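Local coordinates for hemolysin-related protein (Vibrio cholerae serotype O1, PDB 6MLT) that is a secreted, metal-binding protein of the biofilm matrix that probably binds carbohydrate and takes part in biofilm adhesion, at residues P35-L40 and S536-A541; E83-S88 and N124-Q129; P100-L105 and G109-V114. All coordinates share one frame; numbering follows the deposited sequence.

Three contacts nest along the chain like loops within loops. Contact 1 closes the widest, bringing P35-L40, close to the N terminus, against S536-A541 nearly 500 residues later, so that two neighbouring sheets, probably propeller blades, meet. Inside it, contact 2 sets the loop E83-S88, which follows strand 71-76, on the turn that ends strand 122-126. Innermost is contact 3, the hairpin of strands 101-103 and 112-115 closed round a sodium ion. Strand 122-126 of contact 2 and strand 112-115 of contact 3 are neighbours in one sheet, L126 N lying 2.9 Å from I113 O. Strand 36-38 reaches contact 3 by packing V38 on A102 and I111, while L40 O accepts a hydrogen bond from H128 ND1 of contact 2.

Contact 1 (P35-L40 and S536-A541)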
ATOM      1  N   PRO A  35      12.063  -2.657 -13.838  1.00 17.05           N
ATOM      2  CA  PRO A  35      12.960  -1.509 -13.679  1.00 17.69           C
ATOM      3  C   PRO A  35      12.785  -0.851 -12.317  1.00 18.58           C
ATOM      4  O   PRO A  35      11.733  -0.934 -11.686  1.00 18.50           O
ATOM      5  CB  PRO A  35      12.526  -0.567 -14.803  1.00 19.87           C
ATOM      6  CG  PRO A  35      11.059  -0.858 -14.958  1.00 16.61           C
ATOM      7  CD  PRO A  35      10.872  -2.317 -14.634  1.00 17.13           C
ATOM      8  N   ILE A  36      13.851  -0.178 -11.891  1.00 15.28           N
ATOM      9  CA  ILE A  36      13.913   0.572 -10.642  1.00 18.41           C
ATOM     10  C   ILE A  36      14.140   2.033 -10.990  1.00 16.90           C
ATOM     11  O   ILE A  36      14.862   2.334 -11.944  1.00 17.52           O
ATOM     12  CB  ILE A  36      15.056   0.040  -9.746  1.00 28.32           C
ATOM     13  CG1 ILE A  36      14.783  -1.407  -9.317  1.00 30.12           C
ATOM     14  CG2 ILE A  36      15.303   0.941  -8.561  1.00 40.28           C
ATOM     15  CD1 ILE A  36      13.486  -1.614  -8.636  1.00 23.29           C
ATOM     16  N   VAL A  37      13.554   2.939 -10.205  1.00 17.56           N
ATOM     17  CA  VAL A  37      13.569   4.370 -10.508  1.00 18.78           C
ATOM     18  C   VAL A  37      14.045   5.136  -9.280  1.00 18.94           C
ATOM     19  O   VAL A  37      13.368   5.138  -8.246  1.00 16.97           O
ATOM     20  CB  VAL A  37      12.189   4.882 -10.949  1.00 19.87           C
ATOM     21  CG1 VAL A  37      12.226   6.394 -11.203  1.00 19.73           C
ATOM     22  CG2 VAL A  37      11.728   4.150 -12.198  1.00 19.64           C
ATOM     23  N   VAL A  38      15.191   5.806  -9.410  1.00 16.71           N
ATOM     24  CA  VAL A  38      15.790   6.597  -8.340  1.00 18.61           C
ATOM     25  C   VAL A  38      16.663   7.679  -8.972  1.00 20.96           C
ATOM     26  O   VAL A  38      17.073   7.574 -10.132  1.00 20.66           O
ATOM     27  CB  VAL A  38      16.642   5.734  -7.382  1.00 18.77           C
ATOM     28  CG1 VAL A  38      15.759   4.854  -6.497  1.00 18.52           C
ATOM     29  CG2 VAL A  38      17.640   4.881  -8.175  1.00 18.25           C
ATOM     30  N   GLN A  39      16.978   8.713  -8.185  1.00 18.05           N
ATOM     31  CA  GLN A  39      17.849   9.800  -8.638  1.00 19.13           C
ATOM     32  C   GLN A  39      19.320   9.391  -8.551  1.00 20.83           C
ATOM     33  O   GLN A  39      19.788   8.957  -7.494  1.00 22.45           O
ATOM     34  CB  GLN A  39      17.630  11.049  -7.783  1.00 19.06           C
ATOM     35  CG  GLN A  39      16.208  11.576  -7.730  1.00 22.16           C
ATOM     36  CD  GLN A  39      15.850  12.454  -8.914  1.00 21.24           C
ATOM     37  OE1 GLN A  39      16.688  12.759  -9.764  1.00 19.85           O
ATOM     38  NE2 GLN A  39      14.594  12.872  -8.970  1.00 21.85           N
ATOM     39  N   LEU A  40      20.069   9.575  -9.644  1.00 21.67           N
ATOM     40  CA  LEU A  40      21.467   9.157  -9.669  1.00 21.42           C
ATOM     41  C   LEU A  40      22.459  10.213 -10.135  1.00 23.21           C
ATOM     42  O   LEU A  40      23.668   9.977 -10.015  1.00 25.01           O
ATOM     43  CB  LEU A  40      21.635   7.919 -10.560  1.00 20.37           C
ATOM     44  CG  LEU A  40      20.912   6.654 -10.084  1.00 19.92           C
ATOM     45  CD1 LEU A  40      21.030   5.556 -11.136  1.00 20.13           C
ATOM     46  CD2 LEU A  40      21.452   6.170  -8.748  1.00 17.75           C
ATOM     47  N   SER A 536       6.039   9.118 -16.694  1.00 18.16           N
ATOM     48  CA  SER A 536       6.589   8.279 -17.749  1.00 18.79           C
ATOM     49  C   SER A 536       6.221   6.826 -17.474  1.00 19.97           C
ATOM     50  O   SER A 536       6.139   6.397 -16.317  1.00 19.23           O
ATOM     51  CB  SER A 536       8.111   8.400 -17.828  1.00 19.61           C
ATOM     52  OG  SER A 536       8.525   9.742 -17.993  1.00 22.98           O
ATOM     53  N   LEU A 537       6.000   6.074 -18.549  1.00 18.54           N
ATOM     54  CA  LEU A 537       5.703   4.647 -18.497  1.00 18.31           C
ATOM     55  C   LEU A 537       6.934   3.876 -18.967  1.00 17.85           C
ATOM     56  O   LEU A 537       7.333   3.992 -20.133  1.00 17.48           O
ATOM     57  CB  LEU A 537       4.503   4.314 -19.378  1.00 18.85           C
ATOM     58  CG  LEU A 537       4.269   2.836 -19.710  1.00 20.70           C
ATOM     59  CD1 LEU A 537       4.045   2.019 -18.447  1.00 21.41           C
ATOM     60  CD2 LEU A 537       3.092   2.686 -20.664  1.00 24.60           C
ATOM     61  N   ILE A 538       7.514   3.081 -18.069  1.00 17.00           N
ATOM     62  CA  ILE A 538       8.798   2.413 -18.289  1.00 17.55           C
ATOM     63  C   ILE A 538       8.565   0.910 -18.375  1.00 18.95           C
ATOM     64  O   ILE A 538       7.939   0.327 -17.481  1.00 18.65           O
ATOM     65  CB  ILE A 538       9.788   2.728 -17.154  1.00 18.39           C
ATOM     66  CG1 ILE A 538       9.984   4.241 -17.011  1.00 21.38           C
ATOM     67  CG2 ILE A 538      11.139   2.030 -17.402  1.00 18.19           C
ATOM     68  CD1 ILE A 538      10.005   4.723 -15.582  1.00 21.97           C
ATOM     69  N   MET A 539       9.108   0.272 -19.415  1.00 16.53           N
ATOM     70  CA  MET A 539       8.988  -1.170 -19.557  1.00 21.01           C
ATOM     71  C   MET A 539      10.264  -1.749 -20.153  1.00 17.70           C
ATOM     72  O   MET A 539      11.002  -1.072 -20.876  1.00 17.72           O
ATOM     73  CB  MET A 539       7.778  -1.556 -20.424  1.00 23.22           C
ATOM     74  CG  MET A 539       7.855  -1.110 -21.862  1.00 24.27           C
ATOM     75  SD  MET A 539       6.277  -1.310 -22.724  1.00 22.89           S
ATOM     76  CE  MET A 539       5.315  -0.009 -21.952  1.00 19.95           C
ATOM     77  N   VAL A 540      10.515  -3.014 -19.840  1.00 18.55           N
ATOM     78  CA  VAL A 540      11.710  -3.710 -20.303  1.00 16.84           C
ATOM     79  C   VAL A 540      11.306  -4.741 -21.346  1.00 18.19           C
ATOM     80  O   VAL A 540      10.169  -5.221 -21.367  1.00 16.20           O
ATOM     81  CB  VAL A 540      12.466  -4.355 -19.123  1.00 17.59           C
ATOM     82  CG1 VAL A 540      12.788  -3.300 -18.076  1.00 18.12           C
ATOM     83  CG2 VAL A 540      11.647  -5.492 -18.510  1.00 18.66           C
ATOM     84  N   ALA A 541      12.249  -5.074 -22.225  1.00 15.70           N
ATOM     85  CA  ALA A 541      11.954  -5.936 -23.357  1.00 17.35           C
ATOM     86  C   ALA A 541      13.151  -6.814 -23.677  1.00 17.39           C
ATOM     87  O   ALA A 541      14.305  -6.463 -23.398  1.00 19.75           O
ATOM     88  CB  ALA A 541      11.570  -5.123 -24.598  1.00 17.25           C
TER
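P35 and I538 lie side by side with their side chains running in opposite directions, the pyrrolidine ring edging past the short branch of the isoleucine. I538 CG2 sits 3.8 Å from P35 CG and almost as near to P35 CB. The two branches of I538 serve different partners: with CG1 anti to the carbonyl carbon (chi1 -57°), CG2 is left for the proline, while an unstaggered chi2 of 137° carries CD1, at the end of the longer branch, to within 3.8 Å of V37 CG2. That methyl is placed by chi1 of V37 at 178°, which turns CG1 anti to the backbone N and sets CG2 beside it. At the other end of the proline ring, CD packs more loosely on V540 CG1, at 4.1 Å.

No hydrogen bond joins the segments; strand 36-38 pairs instead with strand 56-63, and strand 536-541 lies between strands 525-527 and 553-559 in a four-stranded sheet. The contact joins two neighbouring sheets, as between blades of a beta propeller, and I57 of strand 56-63 touches both P35 and I538. Being purely apolar and buried, the interface rests on van der Waals fit and the exclusion of water, with neither charge nor directional bond to fix its register.

Contact 2 (E83-S88 and N124-Q129); sequences ELWSYS and NILDHQ
The indole of W85 lies with one face against the backbone of Q129, whose carbonyl carbon C sits 3.3 Å above the ring plane and offset toward the rim. Beside this, the ring N-H is used: W85 NE1 donates to H128 O over 2.9 Å. The bond is bent, 145° at the hydrogen, and the acceptor is tilted 23° from the indole plane, while the donor stands above the carbonyl plane of H128. At the far end of the ring, W85 CH2 meets L126 CD1 at 4.2 Å, the two side chains crossing at about a right angle.

The receiving surface is the turn at the end of strand 122-126, in an FG-GAP-like repeat, a sequence family of beta propellers. An Asx turn shapes it: D127 OD1, approached from above its carboxylate plane, accepts from Q129 N at 2.9 Å. It also accepts from N131 N. The imidazole of H128 points elsewhere, its ND1 hydrogen-bonded to L40 O.

Two waters extend the contact from Q129 O, which accepts from both. The first water lies 2.7 Å from Q129 O and accepts from S86 N. The second water takes the amide of Y87. S86 OG in turn takes the amide of S88 in an ST turn.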
ATOM      1  N   GLU A  83      23.419   6.344 -20.960  1.00 23.48           N
ATOM      2  CA  GLU A  83      23.995   5.636 -19.828  1.00 22.36           C
ATOM      3  C   GLU A  83      24.787   6.604 -18.957  1.00 24.66           C
ATOM      4  O   GLU A  83      25.646   7.344 -19.448  1.00 24.72           O
ATOM      5  CB  GLU A  83      24.873   4.491 -20.315  1.00 23.34           C
ATOM      6  CG  GLU A  83      24.059   3.283 -20.722  1.00 26.33           C
ATOM      7  CD  GLU A  83      24.892   2.237 -21.425  1.00 30.86           C
ATOM      8  OE1 GLU A  83      24.962   2.284 -22.669  1.00 31.39           O
ATOM      9  OE2 GLU A  83      25.475   1.376 -20.728  1.00 30.00           O
ATOM     10  N   LEU A  84      24.472   6.611 -17.660  1.00 21.80           N
ATOM     11  CA  LEU A  84      25.082   7.549 -16.723  1.00 22.63           C
ATOM     12  C   LEU A  84      26.447   7.102 -16.228  1.00 24.75           C
ATOM     13  O   LEU A  84      27.225   7.942 -15.762  1.00 25.18           O
ATOM     14  CB  LEU A  84      24.169   7.747 -15.509  1.00 23.64           C
ATOM     15  CG  LEU A  84      22.820   8.406 -15.792  1.00 23.39           C
ATOM     16  CD1 LEU A  84      21.938   8.327 -14.568  1.00 22.31           C
ATOM     17  CD2 LEU A  84      23.033   9.855 -16.207  1.00 24.09           C
ATOM     18  N   TRP A  85      26.747   5.808 -16.285  1.00 26.54           N
ATOM     19  CA  TRP A  85      27.944   5.262 -15.669  1.00 25.15           C
ATOM     20  C   TRP A  85      29.064   5.094 -16.686  1.00 25.64           C
ATOM     21  O   TRP A  85      28.828   4.901 -17.880  1.00 27.74           O
ATOM     22  CB  TRP A  85      27.637   3.917 -15.015  1.00 24.30           C
ATOM     23  CG  TRP A  85      26.762   4.030 -13.793  1.00 21.36           C
ATOM     24  CD1 TRP A  85      26.381   5.176 -13.149  1.00 20.93           C
ATOM     25  CD2 TRP A  85      26.161   2.951 -13.077  1.00 20.08           C
ATOM     26  NE1 TRP A  85      25.583   4.871 -12.073  1.00 22.66           N
ATOM     27  CE2 TRP A  85      25.436   3.509 -12.007  1.00 20.75           C
ATOM     28  CE3 TRP A  85      26.168   1.562 -13.234  1.00 19.77           C
ATOM     29  CZ2 TRP A  85      24.729   2.729 -11.100  1.00 20.01           C
ATOM     30  CZ3 TRP A  85      25.466   0.792 -12.333  1.00 19.43           C
ATOM     31  CH2 TRP A  85      24.755   1.377 -11.281  1.00 21.31           C
ATOM     32  N   SER A  86      30.296   5.163 -16.192  1.00 24.93           N
ATOM     33  CA  SER A  86      31.467   4.942 -17.027  1.00 26.49           C
ATOM     34  C   SER A  86      31.840   3.474 -17.146  1.00 26.11           C
ATOM     35  O   SER A  86      32.527   3.098 -18.106  1.00 26.18           O
ATOM     36  CB  SER A  86      32.667   5.693 -16.454  1.00 27.60           C
ATOM     37  OG  SER A  86      32.999   5.149 -15.186  1.00 28.63           O
ATOM     38  N   TYR A  87      31.429   2.641 -16.188  1.00 23.91           N
ATOM     39  CA  TYR A  87      31.845   1.243 -16.144  1.00 24.52           C
ATOM     40  C   TYR A  87      33.367   1.116 -16.094  1.00 25.97           C
ATOM     41  O   TYR A  87      33.927   0.107 -16.526  1.00 25.20           O
ATOM     42  CB  TYR A  87      31.296   0.460 -17.338  1.00 24.89           C
ATOM     43  CG  TYR A  87      29.812   0.636 -17.565  1.00 23.11           C
ATOM     44  CD1 TYR A  87      28.881   0.037 -16.725  1.00 21.84           C
ATOM     45  CD2 TYR A  87      29.343   1.390 -18.633  1.00 23.75           C
ATOM     46  CE1 TYR A  87      27.523   0.193 -16.943  1.00 20.97           C
ATOM     47  CE2 TYR A  87      27.986   1.549 -18.859  1.00 23.94           C
ATOM     48  CZ  TYR A  87      27.083   0.952 -18.013  1.00 24.12           C
ATOM     49  OH  TYR A  87      25.734   1.115 -18.238  1.00 27.65           O
ATOM     50  N   SER A  88      34.045   2.129 -15.551  1.00 27.39           N
ATOM     51  CA  SER A  88      35.499   2.064 -15.420  1.00 29.99           C
ATOM     52  C   SER A  88      35.938   0.914 -14.525  1.00 25.94           C
ATOM     53  O   SER A  88      37.091   0.477 -14.617  1.00 26.89           O
ATOM     54  CB  SER A  88      36.042   3.385 -14.871  1.00 34.62           C
ATOM     55  OG  SER A  88      35.629   3.583 -13.531  1.00 38.28           O
ATOM     56  N   ASN A 124      26.320  -6.956  -2.883  1.00 17.58           N
ATOM     57  CA  ASN A 124      27.087  -5.810  -3.346  1.00 19.74           C
ATOM     58  C   ASN A 124      26.261  -4.544  -3.205  1.00 18.60           C
ATOM     59  O   ASN A 124      25.121  -4.488  -3.670  1.00 19.12           O
ATOM     60  CB  ASN A 124      27.513  -6.000  -4.800  1.00 22.23           C
ATOM     61  CG  ASN A 124      28.492  -7.128  -4.957  1.00 26.25           C
ATOM     62  OD1 ASN A 124      29.471  -7.217  -4.211  1.00 24.84           O
ATOM     63  ND2 ASN A 124      28.219  -8.024  -5.897  1.00 27.97           N
ATOM     64  N   ILE A 125      26.841  -3.527  -2.581  1.00 17.00           N
ATOM     65  CA  ILE A 125      26.174  -2.248  -2.420  1.00 17.73           C
ATOM     66  C   ILE A 125      26.997  -1.207  -3.169  1.00 17.22           C
ATOM     67  O   ILE A 125      28.130  -0.899  -2.776  1.00 18.86           O
ATOM     68  CB  ILE A 125      25.994  -1.883  -0.942  1.00 20.51           C
ATOM     69  CG1 ILE A 125      25.234  -3.022  -0.241  1.00 21.83           C
ATOM     70  CG2 ILE A 125      25.257  -0.551  -0.811  1.00 20.76           C
ATOM     71  CD1 ILE A 125      25.003  -2.823   1.242  1.00 26.85           C
ATOM     72  N   LEU A 126      26.433  -0.682  -4.255  1.00 17.44           N
ATOM     73  CA  LEU A 126      27.108   0.296  -5.098  1.00 19.20           C
ATOM     74  C   LEU A 126      26.717   1.711  -4.692  1.00 20.07           C
ATOM     75  O   LEU A 126      25.611   1.949  -4.193  1.00 21.09           O
ATOM     76  CB  LEU A 126      26.748   0.092  -6.568  1.00 17.81           C
ATOM     77  CG  LEU A 126      26.844  -1.326  -7.135  1.00 20.93           C
ATOM     78  CD1 LEU A 126      26.491  -1.309  -8.616  1.00 20.31           C
ATOM     79  CD2 LEU A 126      28.225  -1.898  -6.927  1.00 23.22           C
ATOM     80  N   ASP A 127      27.631   2.655  -4.934  1.00 18.07           N
ATOM     81  CA  ASP A 127      27.296   4.069  -4.857  1.00 21.51           C
ATOM     82  C   ASP A 127      26.581   4.490  -6.140  1.00 22.01           C
ATOM     83  O   ASP A 127      26.392   3.696  -7.068  1.00 21.95           O
ATOM     84  CB  ASP A 127      28.545   4.915  -4.584  1.00 24.02           C
ATOM     85  CG  ASP A 127      29.569   4.914  -5.742  1.00 28.57           C
ATOM     86  OD1 ASP A 127      29.220   4.642  -6.915  1.00 26.05           O
ATOM     87  OD2 ASP A 127      30.750   5.215  -5.452  1.00 29.48           O
ATOM     88  N   HIS A 128      26.179   5.764  -6.197  1.00 21.19           N
ATOM     89  CA  HIS A 128      25.327   6.238  -7.286  1.00 23.75           C
ATOM     90  C   HIS A 128      26.050   6.293  -8.626  1.00 22.41           C
ATOM     91  O   HIS A 128      25.403   6.535  -9.651  1.00 24.15           O
ATOM     92  CB  HIS A 128      24.757   7.623  -6.949  1.00 25.09           C
ATOM     93  CG  HIS A 128      25.776   8.720  -6.987  1.00 25.01           C
ATOM     94  ND1 HIS A 128      25.863   9.618  -8.029  1.00 27.63           N
ATOM     95  CD2 HIS A 128      26.755   9.059  -6.117  1.00 25.49           C
ATOM     96  CE1 HIS A 128      26.848  10.468  -7.797  1.00 25.98           C
ATOM     97  NE2 HIS A 128      27.407  10.151  -6.643  1.00 26.87           N
ATOM     98  N   GLN A 129      27.357   6.074  -8.648  1.00 19.20           N
ATOM     99  CA  GLN A 129      28.128   6.028  -9.879  1.00 22.81           C
ATOM    100  C   GLN A 129      28.418   4.607 -10.344  1.00 25.34           C
ATOM    101  O   GLN A 129      29.122   4.427 -11.342  1.00 22.98           O
ATOM    102  CB  GLN A 129      29.441   6.797  -9.691  1.00 26.76           C
ATOM    103  CG  GLN A 129      29.220   8.274  -9.403  1.00 36.21           C
ATOM    104  CD  GLN A 129      30.516   9.031  -9.144  1.00 45.09           C
ATOM    105  OE1 GLN A 129      31.429   8.524  -8.495  1.00 47.28           O
ATOM    106  NE2 GLN A 129      30.595  10.251  -9.651  1.00 48.42           N
TER
HETATM  107  O   HOH W   1      30.273   5.942 -13.274  1.00 22.20           O
HETATM  108  O   HOH W   2      30.352   2.536 -13.310  1.00 22.33           O

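Contact 3 (P100-L105 and G109-V114). With NA (sodium ion), chain D.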
ATOM      1  N   PRO A 100      17.251  -5.227  -8.651  1.00 17.69           N
ATOM      2  CA  PRO A 100      17.938  -4.782  -7.432  1.00 19.39           C
ATOM      3  C   PRO A 100      17.054  -3.846  -6.626  1.00 18.23           C
ATOM      4  O   PRO A 100      15.904  -3.599  -7.001  1.00 17.10           O
ATOM      5  CB  PRO A 100      19.193  -4.072  -7.962  1.00 22.27           C
ATOM      6  CG  PRO A 100      18.889  -3.711  -9.350  1.00 28.73           C
ATOM      7  CD  PRO A 100      17.869  -4.683  -9.871  1.00 24.49           C
ATOM      8  N   ALA A 101      17.565  -3.352  -5.503  1.00 16.67           N
ATOM      9  CA  ALA A 101      16.852  -2.408  -4.653  1.00 17.37           C
ATOM     10  C   ALA A 101      17.772  -1.235  -4.356  1.00 19.88           C
ATOM     11  O   ALA A 101      18.991  -1.398  -4.279  1.00 21.12           O
ATOM     12  CB  ALA A 101      16.401  -3.046  -3.342  1.00 17.43           C
ATOM     13  N   ALA A 102      17.191  -0.053  -4.170  1.00 16.58           N
ATOM     14  CA  ALA A 102      18.001   1.142  -4.001  1.00 16.16           C
ATOM     15  C   ALA A 102      17.394   2.062  -2.957  1.00 16.21           C
ATOM     16  O   ALA A 102      16.174   2.144  -2.804  1.00 16.40           O
ATOM     17  CB  ALA A 102      18.160   1.899  -5.326  1.00 17.52           C
ATOM     18  N   ALA A 103      18.269   2.771  -2.254  1.00 16.38           N
ATOM     19  CA  ALA A 103      17.868   3.762  -1.267  1.00 17.12           C
ATOM     20  C   ALA A 103      19.126   4.437  -0.754  1.00 17.18           C
ATOM     21  O   ALA A 103      20.236   3.929  -0.933  1.00 19.05           O
ATOM     22  CB  ALA A 103      17.094   3.137  -0.099  1.00 17.62           C
ATOM     23  N   ASP A 104      18.939   5.588  -0.112  1.00 20.51           N
ATOM     24  CA  ASP A 104      20.024   6.254   0.606  1.00 23.89           C
ATOM     25  C   ASP A 104      20.156   5.561   1.955  1.00 24.94           C
ATOM     26  O   ASP A 104      19.426   5.865   2.900  1.00 25.88           O
ATOM     27  CB  ASP A 104      19.743   7.743   0.758  1.00 28.37           C
ATOM     28  CG  ASP A 104      20.871   8.493   1.462  1.00 31.16           C
ATOM     29  OD1 ASP A 104      21.872   7.863   1.875  1.00 28.15           O
ATOM     30  OD2 ASP A 104      20.750   9.728   1.593  1.00 31.61           O
ATOM     31  N   LEU A 105      21.084   4.610   2.039  1.00 25.00           N
ATOM     32  CA  LEU A 105      21.153   3.727   3.195  1.00 25.09           C
ATOM     33  C   LEU A 105      21.931   4.339   4.353  1.00 24.43           C
ATOM     34  O   LEU A 105      21.645   4.025   5.514  1.00 25.50           O
ATOM     35  CB  LEU A 105      21.787   2.397   2.787  1.00 26.36           C
ATOM     36  CG  LEU A 105      21.004   1.575   1.757  1.00 24.79           C
ATOM     37  CD1 LEU A 105      21.812   0.360   1.317  1.00 27.04           C
ATOM     38  CD2 LEU A 105      19.672   1.150   2.319  1.00 25.15           C
ATOM     39  N   GLY A 109      22.810  11.573   1.476  1.00 28.61           N
ATOM     40  CA  GLY A 109      22.142  12.262   0.393  1.00 33.20           C
ATOM     41  C   GLY A 109      22.289  11.618  -0.969  1.00 37.39           C
ATOM     42  O   GLY A 109      21.804  12.185  -1.959  1.00 44.01           O
ATOM     43  N   LEU A 110      22.931  10.458  -1.057  1.00 30.03           N
ATOM     44  CA  LEU A 110      23.188   9.784  -2.320  1.00 25.42           C
ATOM     45  C   LEU A 110      22.626   8.371  -2.265  1.00 23.18           C
ATOM     46  O   LEU A 110      22.657   7.714  -1.220  1.00 24.81           O
ATOM     47  CB  LEU A 110      24.687   9.735  -2.621  1.00 28.36           C
ATOM     48  CG  LEU A 110      25.381  11.098  -2.673  1.00 32.35           C
ATOM     49  CD1 LEU A 110      26.887  10.925  -2.728  1.00 33.34           C
ATOM     50  CD2 LEU A 110      24.883  11.896  -3.864  1.00 34.55           C
ATOM     51  N   ILE A 111      22.142   7.901  -3.410  1.00 22.16           N
ATOM     52  CA  ILE A 111      21.497   6.597  -3.518  1.00 22.42           C
ATOM     53  C   ILE A 111      22.552   5.501  -3.551  1.00 21.77           C
ATOM     54  O   ILE A 111      23.549   5.604  -4.276  1.00 24.59           O
ATOM     55  CB  ILE A 111      20.621   6.543  -4.784  1.00 27.21           C
ATOM     56  CG1 ILE A 111      19.420   7.488  -4.663  1.00 27.23           C
ATOM     57  CG2 ILE A 111      20.170   5.100  -5.084  1.00 29.00           C
ATOM     58  CD1 ILE A 111      18.390   7.052  -3.659  1.00 28.03           C
ATOM     59  N   GLU A 112      22.311   4.429  -2.792  1.00 20.35           N
ATOM     60  CA  GLU A 112      23.046   3.174  -2.899  1.00 19.50           C
ATOM     61  C   GLU A 112      22.178   2.124  -3.587  1.00 19.99           C
ATOM     62  O   GLU A 112      20.951   2.148  -3.480  1.00 20.76           O
ATOM     63  CB  GLU A 112      23.468   2.646  -1.521  1.00 22.92           C
ATOM     64  CG  GLU A 112      24.693   3.330  -0.923  1.00 26.45           C
ATOM     65  CD  GLU A 112      24.370   4.640  -0.232  1.00 30.84           C
ATOM     66  OE1 GLU A 112      23.328   4.710   0.457  1.00 28.84           O
ATOM     67  OE2 GLU A 112      25.160   5.603  -0.377  1.00 33.88           O
ATOM     68  N   ILE A 113      22.826   1.181  -4.269  1.00 18.41           N
ATOM     69  CA  ILE A 113      22.143   0.169  -5.073  1.00 20.52           C
ATOM     70  C   ILE A 113      22.548  -1.204  -4.558  1.00 19.55           C
ATOM     71  O   ILE A 113      23.733  -1.550  -4.585  1.00 19.31           O
ATOM     72  CB  ILE A 113      22.488   0.315  -6.563  1.00 21.08           C
ATOM     73  CG1 ILE A 113      22.121   1.721  -7.041  1.00 25.11           C
ATOM     74  CG2 ILE A 113      21.775  -0.752  -7.387  1.00 20.41           C
ATOM     75  CD1 ILE A 113      22.713   2.077  -8.377  1.00 28.39           C
ATOM     76  N   VAL A 114      21.567  -1.995  -4.121  1.00 17.48           N
ATOM     77  CA  VAL A 114      21.809  -3.279  -3.468  1.00 15.71           C
ATOM     78  C   VAL A 114      21.459  -4.397  -4.438  1.00 16.35           C
ATOM     79  O   VAL A 114      20.375  -4.397  -5.035  1.00 17.95           O
ATOM     80  CB  VAL A 114      20.990  -3.420  -2.172  1.00 17.93           C
ATOM     81  CG1 VAL A 114      21.436  -4.652  -1.389  1.00 18.99           C
ATOM     82  CG2 VAL A 114      21.106  -2.174  -1.320  1.00 18.99           C
TER
HETATM   83 NA    NA D1003      23.818   7.162   0.674  1.00 21.13          NA
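D104 and E112 reach a common sodium ion from the two arms of a hairpin. D104, with CG anti to its own amide nitrogen (chi1 -178°), divides its carboxylate between two tasks: OD1 binds sodium at 2.4 Å, and OD2 accepts from G109 N at 2.8 Å on its syn side, somewhat out of the carboxylate plane, pinning the far end of the loop. E112 folds back through a bend at chi2 (82°) to clasp the ion with both oxygens, OE2 at 2.3 Å and OE1 slightly farther. OE1 also accepts from L105 N at 2.7 Å, met nearly head-on, and OE2 accepts a hydrogen bond from K133 NZ. L110 O adds a backbone ligand, and D106 and D108 complete the site.

V114 buries about as much surface as D104. Its CG2 packs 3.7 Å from L105 CD1, and its backbone forms a hydrogen-bonded antiparallel pair with A101, in which V114 N reaches A101 O at 2.6 Å. A103 and E112 make a second such pair, while A102 packs on I111 from the other face of the sheet.

A hairpin closed by an acidic metal-binding loop fits the FG-GAP-like repeat. With four carboxylates gathered so closely, the sodium, with K133 beside E112, would partly offset their mutual repulsion and probably favours the folded loop.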